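Local coordinates for MupZ (Pseudomonas fluorescens, PDB 6FXD), which is probably an epoxide hydrolase that acts with a Rieske oxygenase to build the oxygen heterocycle of the antibiotic mupirocin, at residues T51-Y60 with E73-H84. Numbering follows the deposited sequence.
Sequences TSKEPGCLYY and EVYSDAQGLLNH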
ATOM      1  N   THR A  51       3.631 -11.339 -29.644  1.00 21.05           N
ATOM      2  CA  THR A  51       3.314 -10.662 -28.386  1.00 20.16           C
ATOM      3  C   THR A  51       3.667  -9.181 -28.438  1.00 23.47           C
ATOM      4  O   THR A  51       3.043  -8.373 -27.744  1.00 25.26           O
ATOM      5  CB  THR A  51       4.047 -11.384 -27.254  1.00 21.36           C
ATOM      6  OG1 THR A  51       3.633 -12.748 -27.248  1.00 22.12           O
ATOM      7  CG2 THR A  51       3.749 -10.764 -25.913  1.00 21.99           C
ATOM      8  N   SER A  52       4.617  -8.797 -29.290  1.00 25.30           N
ATOM      9  CA  SER A  52       5.058  -7.407 -29.329  1.00 29.68           C
ATOM     10  C   SER A  52       3.985  -6.453 -29.825  1.00 30.28           C
ATOM     11  O   SER A  52       4.129  -5.239 -29.632  1.00 33.60           O
ATOM     12  CB  SER A  52       6.313  -7.247 -30.198  1.00 30.69           C
ATOM     13  OG  SER A  52       6.024  -7.376 -31.578  1.00 32.16           O
ATOM     14  N   LYS A  53       2.924  -6.958 -30.446  1.00 29.39           N
ATOM     15  CA  LYS A  53       1.825  -6.128 -30.913  1.00 30.58           C
ATOM     16  C   LYS A  53       0.737  -5.932 -29.862  1.00 28.92           C
ATOM     17  O   LYS A  53      -0.260  -5.262 -30.141  1.00 32.10           O
ATOM     18  CB  LYS A  53       1.235  -6.725 -32.190  1.00 35.34           C
ATOM     19  CG  LYS A  53       2.219  -6.668 -33.342  1.00 42.57           C
ATOM     20  CD  LYS A  53       2.452  -8.026 -33.956  1.00 49.52           C
ATOM     21  CE  LYS A  53       1.660  -8.154 -35.234  1.00 53.77           C
ATOM     22  NZ  LYS A  53       1.904  -9.463 -35.884  1.00 55.97           N
ATOM     23  N   GLU A  54       0.897  -6.506 -28.674  1.00 26.70           N
ATOM     24  CA  GLU A  54      -0.089  -6.341 -27.608  1.00 25.52           C
ATOM     25  C   GLU A  54       0.147  -5.032 -26.866  1.00 27.56           C
ATOM     26  O   GLU A  54       1.208  -4.869 -26.234  1.00 26.22           O
ATOM     27  CB  GLU A  54      -0.002  -7.492 -26.614  1.00 26.48           C
ATOM     28  CG  GLU A  54      -0.301  -8.863 -27.218  1.00 27.51           C
ATOM     29  CD  GLU A  54       0.041 -10.000 -26.271  1.00 27.61           C
ATOM     30  OE1 GLU A  54       0.191  -9.746 -25.040  1.00 28.89           O
ATOM     31  OE2 GLU A  54       0.145 -11.149 -26.756  1.00 27.47           O
ATOM     32  N   PRO A  55      -0.825  -4.116 -26.845  1.00 28.29           N
ATOM     33  CA  PRO A  55      -0.632  -2.859 -26.104  1.00 30.28           C
ATOM     34  C   PRO A  55      -0.356  -3.056 -24.631  1.00 29.56           C
ATOM     35  O   PRO A  55       0.373  -2.252 -24.035  1.00 31.41           O
ATOM     36  CB  PRO A  55      -1.964  -2.114 -26.318  1.00 31.11           C
ATOM     37  CG  PRO A  55      -2.566  -2.735 -27.509  1.00 33.80           C
ATOM     38  CD  PRO A  55      -2.142  -4.165 -27.508  1.00 31.43           C
ATOM     39  N   GLY A  56      -0.912  -4.101 -24.028  1.00 27.02           N
ATOM     40  CA  GLY A  56      -0.768  -4.358 -22.615  1.00 26.40           C
ATOM     41  C   GLY A  56       0.505  -5.058 -22.202  1.00 25.69           C
ATOM     42  O   GLY A  56       0.745  -5.233 -21.005  1.00 27.37           O
ATOM     43  N   CYS A  57       1.345  -5.480 -23.142  1.00 23.94           N
ATOM     44  CA  CYS A  57       2.567  -6.199 -22.805  1.00 22.70           C
ATOM     45  C   CYS A  57       3.734  -5.220 -22.676  1.00 24.12           C
ATOM     46  O   CYS A  57       4.050  -4.496 -23.623  1.00 26.13           O
ATOM     47  CB  CYS A  57       2.884  -7.288 -23.829  1.00 25.63           C
ATOM     48  SG  CYS A  57       4.385  -8.202 -23.353  1.00 28.07           S
ATOM     49  N   LEU A  58       4.358  -5.195 -21.498  1.00 22.74           N
ATOM     50  CA  LEU A  58       5.485  -4.313 -21.220  1.00 22.38           C
ATOM     51  C   LEU A  58       6.839  -4.991 -21.366  1.00 22.93           C
ATOM     52  O   LEU A  58       7.832  -4.309 -21.642  1.00 24.68           O
ATOM     53  CB  LEU A  58       5.368  -3.758 -19.797  1.00 25.43           C
ATOM     54  CG  LEU A  58       4.038  -3.089 -19.447  1.00 28.60           C
ATOM     55  CD1 LEU A  58       4.001  -2.707 -17.963  1.00 29.46           C
ATOM     56  CD2 LEU A  58       3.779  -1.875 -20.325  1.00 31.80           C
ATOM     57  N   TYR A  59       6.915  -6.301 -21.141  1.00 21.61           N
ATOM     58  CA  TYR A  59       8.168  -7.033 -21.234  1.00 22.15           C
ATOM     59  C   TYR A  59       7.840  -8.482 -21.559  1.00 20.16           C
ATOM     60  O   TYR A  59       6.894  -9.040 -21.006  1.00 21.04           O
ATOM     61  CB  TYR A  59       8.900  -6.989 -19.894  1.00 22.86           C
ATOM     62  CG  TYR A  59      10.297  -7.542 -19.922  1.00 24.34           C
ATOM     63  CD1 TYR A  59      10.532  -8.905 -19.749  1.00 25.01           C
ATOM     64  CD2 TYR A  59      11.394  -6.702 -20.075  1.00 26.11           C
ATOM     65  CE1 TYR A  59      11.811  -9.422 -19.766  1.00 24.81           C
ATOM     66  CE2 TYR A  59      12.675  -7.207 -20.084  1.00 27.44           C
ATOM     67  CZ  TYR A  59      12.881  -8.566 -19.927  1.00 27.97           C
ATOM     68  OH  TYR A  59      14.158  -9.072 -19.940  1.00 30.86           O
ATOM     69  N   TYR A  60       8.619  -9.089 -22.454  1.00 21.09           N
ATOM     70  CA  TYR A  60       8.384 -10.485 -22.827  1.00 20.76           C
ATOM     71  C   TYR A  60       9.736 -11.047 -23.259  1.00 20.94           C
ATOM     72  O   TYR A  60      10.229 -10.707 -24.344  1.00 23.89           O
ATOM     73  CB  TYR A  60       7.367 -10.555 -23.957  1.00 21.11           C
ATOM     74  CG  TYR A  60       6.853 -11.931 -24.302  1.00 20.39           C
ATOM     75  CD1 TYR A  60       5.863 -12.550 -23.535  1.00 21.37           C
ATOM     76  CD2 TYR A  60       7.324 -12.595 -25.431  1.00 21.66           C
ATOM     77  CE1 TYR A  60       5.366 -13.802 -23.895  1.00 21.50           C
ATOM     78  CE2 TYR A  60       6.856 -13.838 -25.775  1.00 22.30           C
ATOM     79  CZ  TYR A  60       5.874 -14.438 -25.024  1.00 21.91           C
ATOM     80  OH  TYR A  60       5.434 -15.680 -25.413  1.00 25.25           O
ATOM     81  N   GLU A  73       6.993 -12.531 -18.442  1.00 19.44           N
ATOM     82  CA  GLU A  73       5.938 -11.804 -19.132  1.00 20.07           C
ATOM     83  C   GLU A  73       5.389 -10.762 -18.175  1.00 20.08           C
ATOM     84  O   GLU A  73       4.846 -11.115 -17.128  1.00 23.05           O
ATOM     85  CB  GLU A  73       4.827 -12.769 -19.533  1.00 21.16           C
ATOM     86  CG  GLU A  73       5.326 -14.110 -20.074  1.00 23.09           C
ATOM     87  CD  GLU A  73       4.215 -15.049 -20.512  1.00 26.14           C
ATOM     88  OE1 GLU A  73       3.030 -14.649 -20.452  1.00 29.19           O
ATOM     89  OE2 GLU A  73       4.535 -16.195 -20.899  1.00 28.18           O
ATOM     90  N   VAL A  74       5.501  -9.492 -18.533  1.00 19.81           N
ATOM     91  CA  VAL A  74       5.044  -8.398 -17.680  1.00 20.29           C
ATOM     92  C   VAL A  74       3.948  -7.645 -18.418  1.00 19.00           C
ATOM     93  O   VAL A  74       4.162  -7.190 -19.550  1.00 21.72           O
ATOM     94  CB  VAL A  74       6.202  -7.467 -17.280  1.00 23.33           C
ATOM     95  CG1 VAL A  74       5.684  -6.394 -16.339  1.00 23.88           C
ATOM     96  CG2 VAL A  74       7.333  -8.277 -16.623  1.00 22.78           C
ATOM     97  N   TYR A  75       2.780  -7.508 -17.781  1.00 21.24           N
ATOM     98  CA  TYR A  75       1.618  -6.876 -18.385  1.00 22.64           C
ATOM     99  C   TYR A  75       1.171  -5.705 -17.524  1.00 22.15           C
ATOM    100  O   TYR A  75       1.348  -5.715 -16.308  1.00 23.85           O
ATOM    101  CB  TYR A  75       0.453  -7.876 -18.534  1.00 22.89           C
ATOM    102  CG  TYR A  75       0.867  -9.083 -19.345  1.00 26.10           C
ATOM    103  CD1 TYR A  75       0.883  -9.041 -20.738  1.00 27.60           C
ATOM    104  CD2 TYR A  75       1.293 -10.249 -18.720  1.00 26.88           C
ATOM    105  CE1 TYR A  75       1.299 -10.131 -21.482  1.00 27.76           C
ATOM    106  CE2 TYR A  75       1.713 -11.338 -19.450  1.00 27.77           C
ATOM    107  CZ  TYR A  75       1.701 -11.288 -20.833  1.00 28.16           C
ATOM    108  OH  TYR A  75       2.121 -12.375 -21.560  1.00 29.43           O
ATOM    109  N   SER A  76       0.583  -4.691 -18.156  1.00 24.40           N
ATOM    110  CA  SER A  76       0.220  -3.502 -17.390  1.00 26.19           C
ATOM    111  C   SER A  76      -0.898  -3.765 -16.384  1.00 27.16           C
ATOM    112  O   SER A  76      -1.027  -3.003 -15.418  1.00 28.84           O
ATOM    113  CB  SER A  76      -0.102  -2.329 -18.319  1.00 31.31           C
ATOM    114  OG  SER A  76      -1.138  -2.669 -19.211  1.00 36.52           O
ATOM    115  N   ASP A  77      -1.715  -4.797 -16.602  1.00 25.80           N
ATOM    116  CA  ASP A  77      -2.761  -5.195 -15.662  1.00 27.19           C
ATOM    117  C   ASP A  77      -3.210  -6.612 -16.014  1.00 25.73           C
ATOM    118  O   ASP A  77      -2.703  -7.225 -16.958  1.00 26.19           O
ATOM    119  CB  ASP A  77      -3.920  -4.189 -15.648  1.00 29.80           C
ATOM    120  CG  ASP A  77      -4.560  -3.991 -17.024  1.00 33.55           C
ATOM    121  OD1 ASP A  77      -4.407  -4.855 -17.910  1.00 33.06           O
ATOM    122  OD2 ASP A  77      -5.242  -2.962 -17.209  1.00 38.02           O
ATOM    123  N   ALA A  78      -4.183  -7.124 -15.249  1.00 27.97           N
ATOM    124  CA  ALA A  78      -4.652  -8.491 -15.454  1.00 27.32           C
ATOM    125  C   ALA A  78      -5.253  -8.658 -16.840  1.00 26.90           C
ATOM    126  O   ALA A  78      -5.071  -9.701 -17.480  1.00 26.29           O
ATOM    127  CB  ALA A  78      -5.687  -8.851 -14.382  1.00 28.36           C
ATOM    128  N   GLN A  79      -5.966  -7.635 -17.317  1.00 27.61           N
ATOM    129  CA  GLN A  79      -6.543  -7.682 -18.654  1.00 28.41           C
ATOM    130  C   GLN A  79      -5.472  -7.882 -19.721  1.00 28.45           C
ATOM    131  O   GLN A  79      -5.712  -8.576 -20.715  1.00 27.42           O
ATOM    132  CB  GLN A  79      -7.343  -6.409 -18.926  1.00 32.60           C
ATOM    133  CG  GLN A  79      -8.191  -6.478 -20.196  1.00 36.65           C
ATOM    134  CD  GLN A  79      -9.204  -7.605 -20.168  1.00 40.54           C
ATOM    135  OE1 GLN A  79     -10.003  -7.715 -19.242  1.00 43.06           O
ATOM    136  NE2 GLN A  79      -9.167  -8.458 -21.190  1.00 42.92           N
ATOM    137  N   GLY A  80      -4.286  -7.298 -19.538  1.00 27.05           N
ATOM    138  CA  GLY A  80      -3.216  -7.529 -20.498  1.00 26.05           C
ATOM    139  C   GLY A  80      -2.830  -8.993 -20.593  1.00 23.46           C
ATOM    140  O   GLY A  80      -2.561  -9.509 -21.684  1.00 23.36           O
ATOM    141  N   LEU A  81      -2.770  -9.680 -19.450  1.00 23.19           N
ATOM    142  CA  LEU A  81      -2.438 -11.103 -19.462  1.00 23.50           C
ATOM    143  C   LEU A  81      -3.541 -11.907 -20.142  1.00 23.49           C
ATOM    144  O   LEU A  81      -3.257 -12.811 -20.938  1.00 23.60           O
ATOM    145  CB  LEU A  81      -2.128 -11.604 -18.038  1.00 26.04           C
ATOM    146  CG  LEU A  81      -1.802 -13.094 -17.843  1.00 27.93           C
ATOM    147  CD1 LEU A  81      -0.783 -13.617 -18.856  1.00 31.72           C
ATOM    148  CD2 LEU A  81      -1.316 -13.386 -16.414  1.00 28.55           C
ATOM    149  N   LEU A  82      -4.803 -11.572 -19.868  1.00 24.31           N
ATOM    150  CA  LEU A  82      -5.897 -12.249 -20.556  1.00 23.80           C
ATOM    151  C   LEU A  82      -5.841 -11.989 -22.057  1.00 23.66           C
ATOM    152  O   LEU A  82      -6.110 -12.897 -22.853  1.00 25.47           O
ATOM    153  CB  LEU A  82      -7.241 -11.840 -19.951  1.00 25.94           C
ATOM    154  CG  LEU A  82      -7.357 -12.178 -18.450  1.00 28.04           C
ATOM    155  CD1 LEU A  82      -8.657 -11.686 -17.813  1.00 30.19           C
ATOM    156  CD2 LEU A  82      -7.136 -13.677 -18.200  1.00 27.63           C
ATOM    157  N   ASN A  83      -5.507 -10.758 -22.467  1.00 24.40           N
ATOM    158  CA  ASN A  83      -5.417 -10.485 -23.900  1.00 24.22           C
ATOM    159  C   ASN A  83      -4.325 -11.320 -24.539  1.00 22.56           C
ATOM    160  O   ASN A  83      -4.465 -11.753 -25.691  1.00 23.29           O
ATOM    161  CB  ASN A  83      -5.156  -9.003 -24.182  1.00 26.56           C
ATOM    162  CG  ASN A  83      -6.320  -8.122 -23.832  1.00 30.63           C
ATOM    163  OD1 ASN A  83      -7.444  -8.591 -23.678  1.00 33.31           O
ATOM    164  ND2 ASN A  83      -6.065  -6.822 -23.739  1.00 32.21           N
ATOM    165  N   HIS A  84      -3.224 -11.548 -23.813  1.00 22.12           N
ATOM    166  CA  HIS A  84      -2.134 -12.365 -24.346  1.00 21.36           C
ATOM    167  C   HIS A  84      -2.576 -13.806 -24.556  1.00 24.02           C
ATOM    168  O   HIS A  84      -2.250 -14.429 -25.579  1.00 23.73           O
ATOM    169  CB  HIS A  84      -0.945 -12.331 -23.383  1.00 22.57           C
ATOM    170  CG  HIS A  84       0.168 -13.262 -23.759  1.00 22.83           C
ATOM    171  ND1 HIS A  84       0.983 -13.039 -24.852  1.00 23.25           N
ATOM    172  CD2 HIS A  84       0.620 -14.399 -23.177  1.00 23.41           C
ATOM    173  CE1 HIS A  84       1.880 -14.006 -24.931  1.00 23.09           C
ATOM    174  NE2 HIS A  84       1.686 -14.840 -23.924  1.00 24.09           N
TER
HETATM  175  O   HOH W   1      -1.240  -8.051 -23.573  1.00 30.88           O
HETATM  176  O   HOH W   2      -2.790  -6.176 -24.625  1.00 28.35           O
HETATM  177  O   HOH W   3       3.601 -16.907 -23.523  1.00 40.72           O
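At the open end of the beta hairpin formed by strands 57-65 and 68-75, Leu58 and Tyr59 both face Val74 in a classic beta bulge. Val74 O accepts from Leu58 N at 2.8 Å and more weakly from Tyr59 N, while Val74 N returns a nearly straight bond (171°) to Tyr59 O. Beyond the bulge, Ser76 N donates to Gly56 O at 2.9 Å. The sheet of this ferredoxin-like alpha+beta fold runs on past Tyr59 and Tyr60 into a second subunit. On the helix-covered face, His84, its CG anti to the backbone N (chi1 173°), reaches between Glu54 and Tyr60. ND1 donates to the syn lone pair of Glu54 OE2 at 2.8 Å, although the carboxylate is turned 53° from the imidazole; Asn87 also binds this oxygen. Tyr60 CE1 lies 3.6 Å from His84 CE1, the two rings meeting obliquely. At the NE2 edge of the imidazole, in its plane, a water joins NE2 to Tyr60 OH and Glu73 OE2, with His84 NE2 2.8 Å from the water. With His84 replaced by alanine, the Glu54 carboxylate would probably lose this donor and a gap would be likely to open beside Tyr60. A second water donates to both Glu54 OE1 and Gly80 O, tying the turn to the helix.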